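Local coordinates for protein fiber (Human adenovirus 35, PDB 2QLK) that forms the trimeric knob at the tip of the adenovirus fibre, which binds the host receptor CD46 and so attaches the virus to cells, at residues A[21-26]-A[50-55]. Sequence-based numbering, arbitrary orientation.
Sequences INTLWT and VLVKNG
Leu24 and Leu51 form the hydrogen-bonded pair at the middle of this short antiparallel contact, each backbone N donating to the other's O. Both bonds measure 2.8 Å, Leu24 N to Leu51 O and Leu51 N to Leu24 O. Two residues along, past the non-hydrogen-bonded pair Thr23-Val52, Lys53 N donates to Asn22 O at 3.0 Å, although Asn22 already lies before the start of strand 23-25. Leu51 O also receives a CA-H contact from Thr23, and Asn22 O one from Val52.

A side-chain amide takes over where the backbone pairing ends. Asn22 sets CG between its own N and carbonyl carbon (chi1 60°), and ND2 reaches Lys53 O at a modelled 2.5 Å. The acceptor lies in the amide plane and the donor in the carbonyl plane, but the N-H...O angle is only 143°. Asn22 is poorly ordered, so this very short length is doubtful. The same ND2 lies 3.6 Å from Val52 CG1.

Apolar contacts divide between the two faces of the sheet. Trp25 and Val50 lie side by side on one, with Val50 CG2 at the edge of the indole, 4.0 Å from CE3. Thr23 and Val52 share that face, where Thr23 OG1 is buried without a hydrogen-bonding partner. On the other face Leu24 and Leu51 meet through their CB atoms, 4.4 Å apart.

Lys53 carries its amine away from Asn22 to Ala122 O. The pairing joins the knob's first strand, 23-25, to strand 45-54, and its Trp25-Val50 face helps line the trimer interface, packing on Ile208 and Leu57 of a second subunit, respectively. Within the antiparallel sheet, strand 23-25 runs between strands 106-107 and 45-54, and strand 57-66 flanks 45-54 on its other side.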
# COMPACT_ATOMS: atom_id res chain seq x y z
N ILE A 21 6.54 -20.44 6.57
CA ILE A 21 7.71 -20.71 5.72
C ILE A 21 7.44 -20.27 4.28
O ILE A 21 8.01 -20.80 3.32
CB ILE A 21 8.12 -22.22 5.75
CG1 ILE A 21 9.56 -22.37 5.26
CG2 ILE A 21 7.19 -23.07 4.88
CD1 ILE A 21 10.10 -23.80 5.33
N ASN A 22 6.57 -19.27 4.15
CA ASN A 22 6.20 -18.72 2.85
C ASN A 22 6.77 -17.32 2.72
O ASN A 22 6.08 -16.39 2.30
CB ASN A 22 4.68 -18.68 2.73
CG ASN A 22 4.04 -17.83 3.80
OD1 ASN A 22 4.24 -18.06 5.00
ND2 ASN A 22 3.26 -16.83 3.38
N THR A 23 8.04 -17.18 3.07
CA THR A 23 8.69 -15.89 3.03
C THR A 23 10.14 -15.93 2.53
O THR A 23 10.99 -16.63 3.09
CB THR A 23 8.59 -15.21 4.42
OG1 THR A 23 9.53 -14.14 4.53
CG2 THR A 23 8.83 -16.24 5.52
N LEU A 24 10.40 -15.18 1.46
CA LEU A 24 11.72 -15.07 0.85
C LEU A 24 12.24 -13.65 1.13
O LEU A 24 11.58 -12.67 0.80
CB LEU A 24 11.58 -15.31 -0.65
CG LEU A 24 12.80 -15.51 -1.54
CD1 LEU A 24 13.64 -16.69 -1.05
CD2 LEU A 24 12.31 -15.75 -2.96
N TRP A 25 13.42 -13.53 1.75
CA TRP A 25 13.93 -12.20 2.07
C TRP A 25 15.44 -12.10 2.19
O TRP A 25 16.16 -13.10 2.13
CB TRP A 25 13.29 -11.70 3.37
CG TRP A 25 13.69 -12.49 4.61
CD1 TRP A 25 14.25 -13.73 4.64
CD2 TRP A 25 13.53 -12.09 5.98
NE1 TRP A 25 14.45 -14.13 5.94
CE2 TRP A 25 14.02 -13.14 6.78
CE3 TRP A 25 13.02 -10.94 6.61
CZ2 TRP A 25 14.02 -13.09 8.18
CZ3 TRP A 25 13.02 -10.89 8.01
CH2 TRP A 25 13.52 -11.96 8.78
N THR A 26 15.89 -10.88 2.40
CA THR A 26 17.30 -10.60 2.53
C THR A 26 17.75 -10.77 3.98
O THR A 26 18.94 -10.65 4.26
CB THR A 26 17.65 -9.15 2.11
OG1 THR A 26 16.83 -8.23 2.84
CG2 THR A 26 17.44 -8.94 0.63
N VAL A 50 11.59 -7.88 1.57
CA VAL A 50 10.84 -8.96 2.14
C VAL A 50 9.70 -9.31 1.18
O VAL A 50 8.87 -8.46 0.85
CB VAL A 50 10.32 -8.57 3.50
CG1 VAL A 50 9.68 -9.78 4.19
CG2 VAL A 50 11.47 -8.01 4.34
N LEU A 51 9.68 -10.55 0.72
CA LEU A 51 8.65 -11.05 -0.18
C LEU A 51 7.88 -12.17 0.53
O LEU A 51 8.47 -13.16 0.99
CB LEU A 51 9.28 -11.60 -1.46
CG LEU A 51 10.13 -10.64 -2.29
CD1 LEU A 51 10.83 -11.39 -3.39
CD2 LEU A 51 9.20 -9.58 -2.92
N VAL A 52 6.57 -11.99 0.65
CA VAL A 52 5.71 -12.96 1.30
C VAL A 52 4.67 -13.53 0.32
O VAL A 52 3.94 -12.77 -0.34
CB VAL A 52 4.95 -12.33 2.49
CG1 VAL A 52 3.88 -13.30 3.00
CG2 VAL A 52 5.92 -11.95 3.61
N LYS A 53 4.63 -14.85 0.24
CA LYS A 53 3.69 -15.55 -0.62
C LYS A 53 2.37 -15.48 0.12
O LYS A 53 2.30 -15.77 1.31
CB LYS A 53 4.10 -17.00 -0.81
CG LYS A 53 3.14 -17.79 -1.67
CD LYS A 53 3.51 -17.72 -3.12
CE LYS A 53 2.58 -18.58 -3.95
NZ LYS A 53 3.14 -18.81 -5.31
N ASN A 54 1.32 -15.10 -0.58
CA ASN A 54 0.02 -14.96 0.04
C ASN A 54 -1.01 -15.18 -1.06
O ASN A 54 -1.59 -14.23 -1.59
CB ASN A 54 -0.07 -13.55 0.63
CG ASN A 54 -1.33 -13.32 1.44
OD1 ASN A 54 -1.97 -14.26 1.90
ND2 ASN A 54 -1.68 -12.05 1.62
N GLY A 55 -1.21 -16.45 -1.42
CA GLY A 55 -2.15 -16.79 -2.47
C GLY A 55 -1.59 -16.42 -3.83
O GLY A 55 -0.41 -16.64 -4.10